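Local coordinates for periplasmic cell division protein (SufI) (Aquifex aeolicus, PDB 6SYY) that is a multicopper oxidase that probably takes electrons from its substrates at one copper and passes them to a trinuclear copper site that reduces dioxygen, at residues T155-P160 with R251-S256; G278-L283 with W477-I482; V295-R300 with Y450-I455. All coordinates share one frame; numbering follows the deposited sequence.

Contact 1 (T155-P160 with R251-S256); sequences TYFYHP and RILNGS. With CU (copper (II) ion), chain E.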
ATOM      1  N   THR A 155       0.171  -5.397  -7.316  1.00 29.00           N
ATOM      2  CA  THR A 155      -0.884  -4.771  -6.533  1.00 24.61           C
ATOM      3  C   THR A 155      -0.462  -3.360  -6.141  1.00 34.53           C
ATOM      4  O   THR A 155       0.525  -3.176  -5.420  1.00 21.82           O
ATOM      5  CB  THR A 155      -1.194  -5.593  -5.285  1.00 29.40           C
ATOM      6  OG1 THR A 155      -1.570  -6.921  -5.671  1.00 30.01           O
ATOM      7  CG2 THR A 155      -2.324  -4.950  -4.498  1.00 19.20           C
ATOM      8  N   TYR A 156      -1.217  -2.375  -6.604  1.00 27.32           N
ATOM      9  CA  TYR A 156      -0.947  -0.977  -6.315  1.00 25.31           C
ATOM     10  C   TYR A 156      -2.134  -0.402  -5.541  1.00 25.58           C
ATOM     11  O   TYR A 156      -3.053  -1.122  -5.151  1.00 21.74           O
ATOM     12  CB  TYR A 156      -0.622  -0.228  -7.612  1.00 21.81           C
ATOM     13  CG  TYR A 156       0.631  -0.773  -8.281  1.00 29.36           C
ATOM     14  CD1 TYR A 156       1.865  -0.161  -8.097  1.00 28.22           C
ATOM     15  CD2 TYR A 156       0.584  -1.925  -9.066  1.00 33.75           C
ATOM     16  CE1 TYR A 156       3.014  -0.665  -8.691  1.00 31.79           C
ATOM     17  CE2 TYR A 156       1.727  -2.438  -9.664  1.00 27.48           C
ATOM     18  CZ  TYR A 156       2.938  -1.802  -9.473  1.00 28.37           C
ATOM     19  OH  TYR A 156       4.076  -2.305 -10.067  1.00 30.15           O
ATOM     20  N   PHE A 157      -2.108   0.904  -5.318  1.00 25.08           N
ATOM     21  CA  PHE A 157      -2.827   1.503  -4.200  1.00 26.14           C
ATOM     22  C   PHE A 157      -3.140   2.945  -4.571  1.00 28.33           C
ATOM     23  O   PHE A 157      -2.228   3.703  -4.907  1.00 32.31           O
ATOM     24  CB  PHE A 157      -1.942   1.411  -2.942  1.00 19.17           C
ATOM     25  CG  PHE A 157      -2.594   1.860  -1.656  1.00 35.48           C
ATOM     26  CD1 PHE A 157      -3.967   1.994  -1.541  1.00 47.07           C
ATOM     27  CD2 PHE A 157      -1.802   2.146  -0.547  1.00 36.17           C
ATOM     28  CE1 PHE A 157      -4.541   2.408  -0.342  1.00 30.76           C
ATOM     29  CE2 PHE A 157      -2.364   2.561   0.649  1.00 28.33           C
ATOM     30  CZ  PHE A 157      -3.738   2.693   0.752  1.00 32.48           C
ATOM     31  N   TYR A 158      -4.415   3.329  -4.550  1.00 29.49           N
ATOM     32  CA  TYR A 158      -4.780   4.724  -4.765  1.00 29.07           C
ATOM     33  C   TYR A 158      -5.497   5.256  -3.535  1.00 24.67           C
ATOM     34  O   TYR A 158      -6.371   4.587  -2.975  1.00 36.47           O
ATOM     35  CB  TYR A 158      -5.626   4.923  -6.031  1.00 23.79           C
ATOM     36  CG  TYR A 158      -7.008   4.305  -6.075  1.00 18.87           C
ATOM     37  CD1 TYR A 158      -8.133   5.059  -5.776  1.00 22.73           C
ATOM     38  CD2 TYR A 158      -7.195   2.993  -6.487  1.00 32.58           C
ATOM     39  CE1 TYR A 158      -9.409   4.512  -5.858  1.00 21.40           C
ATOM     40  CE2 TYR A 158      -8.461   2.437  -6.568  1.00 32.57           C
ATOM     41  CZ  TYR A 158      -9.564   3.203  -6.250  1.00 26.52           C
ATOM     42  OH  TYR A 158     -10.828   2.661  -6.323  1.00 30.04           O
ATOM     43  N   HIS A 159      -5.101   6.450  -3.111  1.00 30.19           N
ATOM     44  CA  HIS A 159      -5.581   7.055  -1.879  1.00 25.27           C
ATOM     45  C   HIS A 159      -5.256   8.539  -1.932  1.00 22.22           C
ATOM     46  O   HIS A 159      -4.400   8.959  -2.718  1.00 26.35           O
ATOM     47  CB  HIS A 159      -4.942   6.389  -0.644  1.00 24.46           C
ATOM     48  CG  HIS A 159      -3.461   6.593  -0.533  1.00 30.27           C
ATOM     49  ND1 HIS A 159      -2.899   7.783  -0.122  1.00 37.14           N
ATOM     50  CD2 HIS A 159      -2.427   5.748  -0.760  1.00 41.45           C
ATOM     51  CE1 HIS A 159      -1.581   7.666  -0.110  1.00 31.71           C
ATOM     52  NE2 HIS A 159      -1.270   6.440  -0.493  1.00 48.31           N
ATOM     53  N   PRO A 160      -5.931   9.358  -1.131  1.00 19.95           N
ATOM     54  CA  PRO A 160      -5.693  10.803  -1.202  1.00 24.55           C
ATOM     55  C   PRO A 160      -4.356  11.188  -0.592  1.00 39.81           C
ATOM     56  O   PRO A 160      -3.790  10.489   0.252  1.00 29.06           O
ATOM     57  CB  PRO A 160      -6.858  11.397  -0.404  1.00 22.23           C
ATOM     58  CG  PRO A 160      -7.249  10.314   0.523  1.00 26.51           C
ATOM     59  CD  PRO A 160      -7.022   9.031  -0.203  1.00 19.45           C
ATOM     60  N   ARG A 251      -3.996 -10.736  -2.398  1.00 24.59           N
ATOM     61  CA  ARG A 251      -3.272  -9.474  -2.517  1.00 18.07           C
ATOM     62  C   ARG A 251      -3.523  -8.690  -1.240  1.00 17.44           C
ATOM     63  O   ARG A 251      -4.542  -8.007  -1.106  1.00 24.47           O
ATOM     64  CB  ARG A 251      -3.722  -8.698  -3.746  1.00 18.84           C
ATOM     65  CG  ARG A 251      -3.453  -9.429  -5.037  1.00 23.04           C
ATOM     66  CD  ARG A 251      -4.097  -8.721  -6.198  1.00 20.76           C
ATOM     67  NE  ARG A 251      -3.978  -9.502  -7.423  1.00 27.28           N
ATOM     68  CZ  ARG A 251      -3.074  -9.276  -8.369  1.00 49.14           C
ATOM     69  NH1 ARG A 251      -2.201  -8.282  -8.238  1.00 30.23           N
ATOM     70  NH2 ARG A 251      -3.047 -10.043  -9.447  1.00 24.06           N
ATOM     71  N   ILE A 252      -2.599  -8.802  -0.294  1.00 28.96           N
ATOM     72  CA  ILE A 252      -2.771  -8.162   1.004  1.00 28.75           C
ATOM     73  C   ILE A 252      -2.294  -6.720   0.901  1.00 39.16           C
ATOM     74  O   ILE A 252      -1.146  -6.457   0.531  1.00 33.06           O
ATOM     75  CB  ILE A 252      -2.016  -8.921   2.102  1.00 26.29           C
ATOM     76  CG1 ILE A 252      -2.527 -10.362   2.190  1.00 21.60           C
ATOM     77  CG2 ILE A 252      -2.171  -8.198   3.430  1.00 18.08           C
ATOM     78  CD1 ILE A 252      -1.676 -11.255   3.047  1.00 16.99           C
ATOM     79  N   LEU A 253      -3.182  -5.785   1.212  1.00 20.14           N
ATOM     80  CA  LEU A 253      -2.867  -4.364   1.209  1.00 23.22           C
ATOM     81  C   LEU A 253      -3.178  -3.820   2.593  1.00 30.49           C
ATOM     82  O   LEU A 253      -4.330  -3.876   3.038  1.00 27.68           O
ATOM     83  CB  LEU A 253      -3.667  -3.622   0.134  1.00 31.49           C
ATOM     84  CG  LEU A 253      -3.350  -2.144  -0.107  1.00 26.65           C
ATOM     85  CD1 LEU A 253      -3.690  -1.777  -1.540  1.00 54.71           C
ATOM     86  CD2 LEU A 253      -4.105  -1.237   0.850  1.00 18.05           C
ATOM     87  N   ASN A 254      -2.156  -3.311   3.273  1.00 20.64           N
ATOM     88  CA  ASN A 254      -2.354  -2.675   4.572  1.00 16.97           C
ATOM     89  C   ASN A 254      -2.826  -1.253   4.318  1.00 41.16           C
ATOM     90  O   ASN A 254      -2.033  -0.376   3.965  1.00 26.20           O
ATOM     91  CB  ASN A 254      -1.074  -2.699   5.396  1.00 20.04           C
ATOM     92  CG  ASN A 254      -1.284  -2.188   6.807  1.00 26.54           C
ATOM     93  OD1 ASN A 254      -2.263  -1.496   7.092  1.00 26.33           O
ATOM     94  ND2 ASN A 254      -0.361  -2.526   7.700  1.00 18.14           N
ATOM     95  N   GLY A 255      -4.126  -1.027   4.489  1.00 27.95           N
ATOM     96  CA  GLY A 255      -4.703   0.289   4.315  1.00 18.95           C
ATOM     97  C   GLY A 255      -4.982   0.962   5.639  1.00 22.43           C
ATOM     98  O   GLY A 255      -5.836   1.846   5.729  1.00 28.73           O
ATOM     99  N   SER A 256      -4.270   0.544   6.683  1.00 18.02           N
ATOM    100  CA  SER A 256      -4.419   1.175   7.982  1.00 22.40           C
ATOM    101  C   SER A 256      -3.611   2.465   8.036  1.00 22.95           C
ATOM    102  O   SER A 256      -2.704   2.700   7.234  1.00 29.27           O
ATOM    103  CB  SER A 256      -3.974   0.233   9.096  1.00 18.99           C
ATOM    104  OG  SER A 256      -4.674  -0.996   9.007  1.00 28.31           O
TER
HETATM  105 CU    CU E 704       0.356   5.683  -0.151  0.60 38.83          CU

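Contact 2 (G278-L283 with W477-I482); sequences GVEGGL and WKDTVI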
ATOM      1  N   GLY A 278       4.860 -11.676  -4.454  1.00 21.35           N
ATOM      2  CA  GLY A 278       4.996 -10.322  -4.953  1.00 18.87           C
ATOM      3  C   GLY A 278       4.985  -9.314  -3.830  1.00 26.62           C
ATOM      4  O   GLY A 278       4.489  -9.579  -2.729  1.00 21.85           O
ATOM      5  N   VAL A 279       5.552  -8.146  -4.125  1.00 22.76           N
ATOM      6  CA  VAL A 279       5.543  -7.013  -3.207  1.00 19.43           C
ATOM      7  C   VAL A 279       5.026  -5.794  -3.961  1.00 25.52           C
ATOM      8  O   VAL A 279       4.436  -5.928  -5.039  1.00 26.81           O
ATOM      9  CB  VAL A 279       6.940  -6.767  -2.607  1.00 24.13           C
ATOM     10  CG1 VAL A 279       7.314  -7.900  -1.656  1.00 18.90           C
ATOM     11  CG2 VAL A 279       7.971  -6.652  -3.710  1.00 27.48           C
ATOM     12  N   GLU A 280       5.248  -4.598  -3.407  1.00 27.72           N
ATOM     13  CA  GLU A 280       4.647  -3.393  -3.975  1.00 22.02           C
ATOM     14  C   GLU A 280       5.019  -3.212  -5.441  1.00 26.28           C
ATOM     15  O   GLU A 280       4.180  -2.810  -6.257  1.00 33.47           O
ATOM     16  CB  GLU A 280       5.068  -2.161  -3.176  1.00 18.50           C
ATOM     17  CG  GLU A 280       4.771  -2.243  -1.699  1.00 52.42           C
ATOM     18  CD  GLU A 280       5.900  -2.879  -0.929  1.00 47.81           C
ATOM     19  OE1 GLU A 280       6.998  -2.285  -0.895  1.00 25.34           O
ATOM     20  OE2 GLU A 280       5.695  -3.977  -0.372  1.00 30.02           O
ATOM     21  N   GLY A 281       6.267  -3.505  -5.795  1.00 25.69           N
ATOM     22  CA  GLY A 281       6.729  -3.311  -7.154  1.00 21.35           C
ATOM     23  C   GLY A 281       6.610  -4.535  -8.035  1.00 32.88           C
ATOM     24  O   GLY A 281       7.313  -4.645  -9.044  1.00 32.50           O
ATOM     25  N   GLY A 282       5.740  -5.466  -7.673  1.00 27.23           N
ATOM     26  CA  GLY A 282       5.426  -6.583  -8.534  1.00 19.82           C
ATOM     27  C   GLY A 282       5.981  -7.905  -8.040  1.00 30.82           C
ATOM     28  O   GLY A 282       6.291  -8.093  -6.859  1.00 33.75           O
ATOM     29  N   LEU A 283       6.110  -8.839  -8.981  1.00 32.18           N
ATOM     30  CA  LEU A 283       6.435 -10.219  -8.646  1.00 35.78           C
ATOM     31  C   LEU A 283       7.894 -10.354  -8.239  1.00 32.59           C
ATOM     32  O   LEU A 283       8.770  -9.677  -8.782  1.00 26.89           O
ATOM     33  CB  LEU A 283       6.146 -11.134  -9.838  1.00 19.90           C
ATOM     34  CG  LEU A 283       4.681 -11.296 -10.257  1.00 25.06           C
ATOM     35  CD1 LEU A 283       4.579 -11.788 -11.694  1.00 20.45           C
ATOM     36  CD2 LEU A 283       3.942 -12.240  -9.312  1.00 19.41           C
ATOM     37  N   TRP A 477      11.170  -5.571  -5.904  1.00 31.51           N
ATOM     38  CA  TRP A 477      11.032  -4.130  -6.089  1.00 24.96           C
ATOM     39  C   TRP A 477      10.045  -3.608  -5.051  1.00 36.32           C
ATOM     40  O   TRP A 477       8.859  -3.944  -5.091  1.00 25.91           O
ATOM     41  CB  TRP A 477      10.554  -3.808  -7.503  1.00 23.60           C
ATOM     42  CG  TRP A 477      11.571  -4.054  -8.591  1.00 29.97           C
ATOM     43  CD1 TRP A 477      11.568  -5.072  -9.504  1.00 24.19           C
ATOM     44  CD2 TRP A 477      12.726  -3.254  -8.886  1.00 28.33           C
ATOM     45  NE1 TRP A 477      12.653  -4.959 -10.344  1.00 31.96           N
ATOM     46  CE2 TRP A 477      13.378  -3.852  -9.985  1.00 66.19           C
ATOM     47  CE3 TRP A 477      13.271  -2.093  -8.328  1.00 30.65           C
ATOM     48  CZ2 TRP A 477      14.550  -3.326 -10.534  1.00 33.46           C
ATOM     49  CZ3 TRP A 477      14.438  -1.574  -8.875  1.00 30.88           C
ATOM     50  CH2 TRP A 477      15.062  -2.191  -9.965  1.00 29.66           C
ATOM     51  N   LYS A 478      10.532  -2.794  -4.121  1.00 27.45           N
ATOM     52  CA  LYS A 478       9.714  -2.249  -3.049  1.00 31.50           C
ATOM     53  C   LYS A 478       9.488  -0.760  -3.274  1.00 29.48           C
ATOM     54  O   LYS A 478      10.224  -0.111  -4.020  1.00 35.13           O
ATOM     55  CB  LYS A 478      10.392  -2.474  -1.693  1.00 19.49           C
ATOM     56  CG  LYS A 478      10.681  -3.932  -1.377  1.00 43.47           C
ATOM     57  CD  LYS A 478       9.444  -4.630  -0.844  1.00 33.73           C
ATOM     58  CE  LYS A 478       9.080  -4.098   0.530  1.00 28.78           C
ATOM     59  NZ  LYS A 478       7.757  -4.607   0.980  1.00 26.50           N
ATOM     60  N   ASP A 479       8.448  -0.214  -2.625  1.00 22.78           N
ATOM     61  CA  ASP A 479       8.329   1.233  -2.488  1.00 47.70           C
ATOM     62  C   ASP A 479       8.065   1.687  -1.056  1.00 23.61           C
ATOM     63  O   ASP A 479       8.015   2.898  -0.812  1.00 31.01           O
ATOM     64  CB  ASP A 479       7.251   1.808  -3.432  1.00 27.10           C
ATOM     65  CG  ASP A 479       5.849   1.315  -3.123  1.00 25.22           C
ATOM     66  OD1 ASP A 479       5.410   1.376  -1.953  1.00 35.58           O
ATOM     67  OD2 ASP A 479       5.163   0.901  -4.079  1.00 58.03           O
ATOM     68  N   THR A 480       7.917   0.761  -0.105  1.00 24.59           N
ATOM     69  CA  THR A 480       7.746   1.087   1.309  1.00 24.27           C
ATOM     70  C   THR A 480       8.537   0.082   2.137  1.00 26.29           C
ATOM     71  O   THR A 480       8.255  -1.118   2.078  1.00 29.56           O
ATOM     72  CB  THR A 480       6.265   1.053   1.709  1.00 28.63           C
ATOM     73  OG1 THR A 480       5.501   1.900   0.838  1.00 33.58           O
ATOM     74  CG2 THR A 480       6.095   1.515   3.149  1.00 31.60           C
ATOM     75  N   VAL A 481       9.511   0.555   2.917  1.00 24.42           N
ATOM     76  CA  VAL A 481      10.368  -0.326   3.708  1.00 19.16           C
ATOM     77  C   VAL A 481      10.164  -0.035   5.190  1.00 33.97           C
ATOM     78  O   VAL A 481      10.161   1.127   5.610  1.00 32.47           O
ATOM     79  CB  VAL A 481      11.854  -0.199   3.316  1.00 25.35           C
ATOM     80  CG1 VAL A 481      12.352   1.231   3.477  1.00 26.02           C
ATOM     81  CG2 VAL A 481      12.709  -1.176   4.135  1.00 20.06           C
ATOM     82  N   ILE A 482       9.981  -1.097   5.975  1.00 23.66           N
ATOM     83  CA  ILE A 482       9.858  -0.967   7.422  1.00 30.98           C
ATOM     84  C   ILE A 482      11.219  -0.634   8.008  1.00 33.29           C
ATOM     85  O   ILE A 482      12.219  -1.301   7.712  1.00 27.17           O
ATOM     86  CB  ILE A 482       9.309  -2.264   8.037  1.00 37.30           C
ATOM     87  CG1 ILE A 482       7.896  -2.559   7.532  1.00 30.04           C
ATOM     88  CG2 ILE A 482       9.342  -2.194   9.558  1.00 25.19           C
ATOM     89  CD1 ILE A 482       7.341  -3.870   8.035  1.00 21.45           C
TER
HETATM   90  O   HOH W   1       9.182  -7.560  -6.772  1.00 35.96           O

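Contact 3 (V295-R300 with Y450-I455); sequences VAPGER and YHPMHI. With CU (copper (II) ion), chain B.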
ATOM      1  N   VAL A 295       3.611  -6.767   7.427  1.00 20.91           N
ATOM      2  CA  VAL A 295       3.139  -5.822   6.422  1.00 35.44           C
ATOM      3  C   VAL A 295       2.751  -4.522   7.115  1.00 30.69           C
ATOM      4  O   VAL A 295       1.869  -4.506   7.982  1.00 20.92           O
ATOM      5  CB  VAL A 295       1.972  -6.395   5.598  1.00 39.21           C
ATOM      6  CG1 VAL A 295       0.980  -7.125   6.490  1.00 42.65           C
ATOM      7  CG2 VAL A 295       1.299  -5.297   4.784  1.00 36.95           C
ATOM      8  N   ALA A 296       3.414  -3.453   6.750  1.00 23.59           N
ATOM      9  CA  ALA A 296       3.186  -2.132   7.300  1.00 34.73           C
ATOM     10  C   ALA A 296       2.235  -1.345   6.410  1.00 23.29           C
ATOM     11  O   ALA A 296       1.975  -1.731   5.265  1.00 26.37           O
ATOM     12  CB  ALA A 296       4.517  -1.384   7.436  1.00 21.91           C
ATOM     13  N   PRO A 297       1.672  -0.249   6.914  1.00 21.81           N
ATOM     14  CA  PRO A 297       0.873   0.630   6.053  1.00 22.04           C
ATOM     15  C   PRO A 297       1.646   1.051   4.813  1.00 32.82           C
ATOM     16  O   PRO A 297       2.804   1.465   4.891  1.00 25.84           O
ATOM     17  CB  PRO A 297       0.575   1.825   6.963  1.00 34.93           C
ATOM     18  CG  PRO A 297       0.588   1.259   8.329  1.00 23.43           C
ATOM     19  CD  PRO A 297       1.592   0.146   8.331  1.00 22.84           C
ATOM     20  N   GLY A 298       0.997   0.942   3.656  1.00 24.79           N
ATOM     21  CA  GLY A 298       1.628   1.233   2.389  1.00 35.19           C
ATOM     22  C   GLY A 298       2.284   0.043   1.719  1.00 34.25           C
ATOM     23  O   GLY A 298       2.526   0.087   0.507  1.00 33.27           O
ATOM     24  N   GLU A 299       2.587  -1.012   2.466  1.00 32.85           N
ATOM     25  CA  GLU A 299       3.100  -2.230   1.861  1.00 28.19           C
ATOM     26  C   GLU A 299       1.965  -3.034   1.237  1.00 20.98           C
ATOM     27  O   GLU A 299       0.803  -2.947   1.651  1.00 22.97           O
ATOM     28  CB  GLU A 299       3.832  -3.086   2.894  1.00 29.25           C
ATOM     29  CG  GLU A 299       5.202  -2.557   3.299  1.00 27.59           C
ATOM     30  CD  GLU A 299       5.992  -3.562   4.124  1.00 63.83           C
ATOM     31  OE1 GLU A 299       5.456  -4.063   5.136  1.00 23.67           O
ATOM     32  OE2 GLU A 299       7.148  -3.861   3.754  1.00 38.34           O
ATOM     33  N   ARG A 300       2.315  -3.814   0.216  1.00 19.70           N
ATOM     34  CA  ARG A 300       1.410  -4.788  -0.378  1.00 33.57           C
ATOM     35  C   ARG A 300       2.182  -6.082  -0.574  1.00 30.35           C
ATOM     36  O   ARG A 300       3.265  -6.076  -1.166  1.00 38.82           O
ATOM     37  CB  ARG A 300       0.829  -4.295  -1.713  1.00 35.68           C
ATOM     38  CG  ARG A 300      -0.172  -3.145  -1.593  1.00 23.30           C
ATOM     39  CD  ARG A 300       0.499  -1.808  -1.824  1.00 21.45           C
ATOM     40  NE  ARG A 300       1.071  -1.730  -3.165  1.00 25.95           N
ATOM     41  CZ  ARG A 300       1.935  -0.798  -3.553  1.00 31.16           C
ATOM     42  NH1 ARG A 300       2.336   0.133  -2.694  1.00 25.50           N
ATOM     43  NH2 ARG A 300       2.407  -0.802  -4.796  1.00 25.48           N
ATOM     44  N   TYR A 450       8.710   2.712  14.995  1.00 31.78           N
ATOM     45  CA  TYR A 450       9.010   2.281  13.644  1.00 30.75           C
ATOM     46  C   TYR A 450       8.412   3.263  12.641  1.00 27.41           C
ATOM     47  O   TYR A 450       7.464   3.998  12.935  1.00 28.39           O
ATOM     48  CB  TYR A 450       8.476   0.866  13.400  1.00 33.41           C
ATOM     49  CG  TYR A 450       7.112   0.821  12.752  1.00 37.22           C
ATOM     50  CD1 TYR A 450       6.979   0.602  11.386  1.00 30.28           C
ATOM     51  CD2 TYR A 450       5.956   0.999  13.504  1.00 23.33           C
ATOM     52  CE1 TYR A 450       5.734   0.556  10.788  1.00 35.94           C
ATOM     53  CE2 TYR A 450       4.703   0.957  12.910  1.00 27.08           C
ATOM     54  CZ  TYR A 450       4.599   0.738  11.551  1.00 22.10           C
ATOM     55  OH  TYR A 450       3.360   0.689  10.948  1.00 21.89           O
ATOM     56  N   HIS A 451       8.984   3.275  11.442  1.00 26.45           N
ATOM     57  CA  HIS A 451       8.473   4.111  10.364  1.00 23.57           C
ATOM     58  C   HIS A 451       8.518   3.350   9.048  1.00 25.87           C
ATOM     59  O   HIS A 451       9.597   2.938   8.604  1.00 27.76           O
ATOM     60  CB  HIS A 451       9.280   5.404  10.238  1.00 29.08           C
ATOM     61  CG  HIS A 451       9.379   6.178  11.511  1.00 26.32           C
ATOM     62  ND1 HIS A 451       8.336   6.930  12.007  1.00 30.65           N
ATOM     63  CD2 HIS A 451      10.396   6.314  12.397  1.00 34.06           C
ATOM     64  CE1 HIS A 451       8.706   7.496  13.142  1.00 30.27           C
ATOM     65  NE2 HIS A 451       9.951   7.137  13.401  1.00 33.86           N
ATOM     66  N   PRO A 452       7.383   3.139   8.401  1.00 27.18           N
ATOM     67  CA  PRO A 452       7.412   2.593   7.039  1.00 20.92           C
ATOM     68  C   PRO A 452       7.679   3.700   6.032  1.00 27.34           C
ATOM     69  O   PRO A 452       6.783   4.483   5.703  1.00 29.53           O
ATOM     70  CB  PRO A 452       6.015   1.978   6.880  1.00 26.10           C
ATOM     71  CG  PRO A 452       5.140   2.834   7.753  1.00 31.02           C
ATOM     72  CD  PRO A 452       6.009   3.367   8.880  1.00 38.58           C
ATOM     73  N   MET A 453       8.915   3.787   5.553  1.00 29.33           N
ATOM     74  CA  MET A 453       9.348   4.908   4.728  1.00 25.35           C
ATOM     75  C   MET A 453       9.053   4.637   3.259  1.00 24.71           C
ATOM     76  O   MET A 453       9.418   3.585   2.725  1.00 24.21           O
ATOM     77  CB  MET A 453      10.838   5.182   4.934  1.00 29.00           C
ATOM     78  CG  MET A 453      11.191   5.627   6.346  1.00 27.61           C
ATOM     79  SD  MET A 453      10.314   7.127   6.840  1.00 32.04           S
ATOM     80  CE  MET A 453      10.842   8.270   5.562  1.00 34.48           C
ATOM     81  N   HIS A 454       8.404   5.597   2.612  1.00 26.68           N
ATOM     82  CA  HIS A 454       7.957   5.473   1.234  1.00 17.86           C
ATOM     83  C   HIS A 454       8.561   6.600   0.407  1.00 34.06           C
ATOM     84  O   HIS A 454       8.609   7.752   0.852  1.00 30.55           O
ATOM     85  CB  HIS A 454       6.420   5.504   1.176  1.00 17.78           C
ATOM     86  CG  HIS A 454       5.855   5.546  -0.209  1.00 30.11           C
ATOM     87  ND1 HIS A 454       6.120   4.578  -1.154  1.00 34.95           N
ATOM     88  CD2 HIS A 454       5.019   6.432  -0.803  1.00 34.97           C
ATOM     89  CE1 HIS A 454       5.483   4.872  -2.274  1.00 34.13           C
ATOM     90  NE2 HIS A 454       4.808   5.992  -2.087  1.00 29.12           N
ATOM     91  N   ILE A 455       9.054   6.265  -0.783  1.00 24.01           N
ATOM     92  CA  ILE A 455       9.473   7.257  -1.766  1.00 39.42           C
ATOM     93  C   ILE A 455       8.543   7.157  -2.963  1.00 37.29           C
ATOM     94  O   ILE A 455       8.105   6.062  -3.335  1.00 34.61           O
ATOM     95  CB  ILE A 455      10.943   7.086  -2.207  1.00 37.73           C
ATOM     96  CG1 ILE A 455      11.174   5.705  -2.821  1.00 54.14           C
ATOM     97  CG2 ILE A 455      11.892   7.319  -1.046  1.00 30.99           C
ATOM     98  CD1 ILE A 455      12.544   5.544  -3.439  1.00 60.72           C
TER
HETATM   99 CU    CU B 701       6.656   7.595  10.776  0.65 24.27          CU

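Contact 1 (T155-P160 with R251-S256)
Phe157 on Leu253 and Thr155 on Arg251 form a buried side-chain contact between two cupredoxin-like domains of the multicopper oxidase, made by the facing sides of strands 154-160 and 247-254. No backbone hydrogen bond joins the two segments. Their strand axes come within 8.3 Å at 33°, and alternate residues of each point across. Leu253 CD2 sits over the centre of the Phe157 ring, 3.9 Å from the ring centroid, a CH-pi contact almost on the ring normal. The other methyl, Leu253 CD1, leans on Phe157 CD1 at 3.8 Å. The opposite face of the same ring receives His159 CD2, 3.4 Å above its plane, which sandwiches Phe157 between a leucine methyl and a copper ligand. His159 NE2 binds the copper ion at 1.8 Å, together with His120 and His510. Its ND1 donates to Pro160 O at 2.9 Å, which would restrain rotation of the imidazole. At the far end, Arg251, extended from CG to NE, passes beside Thr155; its NE pairs with Asp200, and Thr155 OG1 is also bonded to Asp302. Arg251 NH1 donates to Thr155 OG1 at 3.0 Å, 14° out of the guanidinium plane.

Contact 2 (G278-L283 with W477-I482)
Glu280 OE1 is gripped by two successive backbone N-H groups, that of Asp479 at 3.1 Å and that of Thr480 at 3.3 Å, both reaching it on the anti side of the carboxylate. Glu280 OE2 uses its syn lone pair for a short salt bridge to Lys478 NZ, 2.5 Å away. The lysine chain bends at chi2 and chi3, which place CD and CE, and it crosses the glutamate obliquely. On the way its CD packs on Val279 CB at 3.7 Å, the two side chains crossing at about a right angle. Glu280 lies in a type I turn, Val279 to Gly282, at the tip of the beta hairpin between strands 270-279 and 282-290; this tip of the second cupredoxin-like domain meets the third just ahead of strand 480-483. An alanine at Glu280 would probably leave the N-H groups of Asp479 and Thr480 without this acceptor and Lys478 without one of its counter-charges. Gly281 N donates to Trp477 O at 2.7 Å, a bent bond, and a CB on Gly281 would clash with that same carbonyl. Asp479 OD2 touches Glu280 CB at 3.2 Å but pairs with Arg300, while OD1 accepts from Thr480 OG1 and from His120 NE2, placing Asp479 in the second shell of a copper site. A water accepts from Trp477 N at 2.9 Å and donates weakly to Gly282 O.

Contact 3 (V295-R300 with Y450-I455)
Ala296 and Pro297, on a type II beta turn of the second cupredoxin-like domain, press their small apolar surfaces against two residues of the third, Tyr450, just before strand 451-455, and Pro452 within it. The fit is by shape, since no hydrogen bond crosses between the segments. Ala296 CB is the bump: it enters the notch between the two partners, 3.7 Å from Pro452 CB and 4.1 Å from Tyr450 CE1. The Pro297 ring comes in obliquely beside the phenol, with its CD near the ring plane and 3.2 Å from Tyr450 OH. That hydroxyl is hydrogen-bonded to Ala258 O. Pro452 in turn lifts its CB under the turn, where it touches both the Ala296 methyl and, at 3.8 Å, Pro297 O. The turn keeps its form through Glu299 N, which donates to Ala296 O at 3.0 Å, and through the Glu299 side chain, whose OE1 takes the Ala296 N-H on its anti lone pair at 2.7 Å. Gly298 has a positive phi of 91°, where a side chain would jam against the carbonyl of Pro297. Strand alternation turns Pro452 toward the turn and its neighbour His451 away from it, into the mononuclear copper site shared with Cys509 and His514. There His451 ND1 binds the copper ion at 2.2 Å.

How the contacts relate
The three contacts lie with centres 10 to 12 Å apart and meet around Arg300. Its NE probably bonds Thr155 O of contact 1 at 2.7 Å, and its NH2 packs 3.1 Å from Glu280 O of contact 2. Contacts 1 and 3 also share a probable bond from Asn254 ND2 to Val295 O, 3.0 Å. Contacts 2 and 3 are tied by the salt bridge of Lys478 NZ to Glu299 OE2, 2.9 Å, and by neighbouring strands 480-483 and 451-455. Just ahead of strand 480-483, Asp479 O probably accepts a hydrogen bond from His454 ND1 at 2.6 Å. His454 and His159 bind different coppers of the trinuclear site, so contacts 1 and 3 each supply it a ligand, while contact 2 adds Asp479 to its second shell.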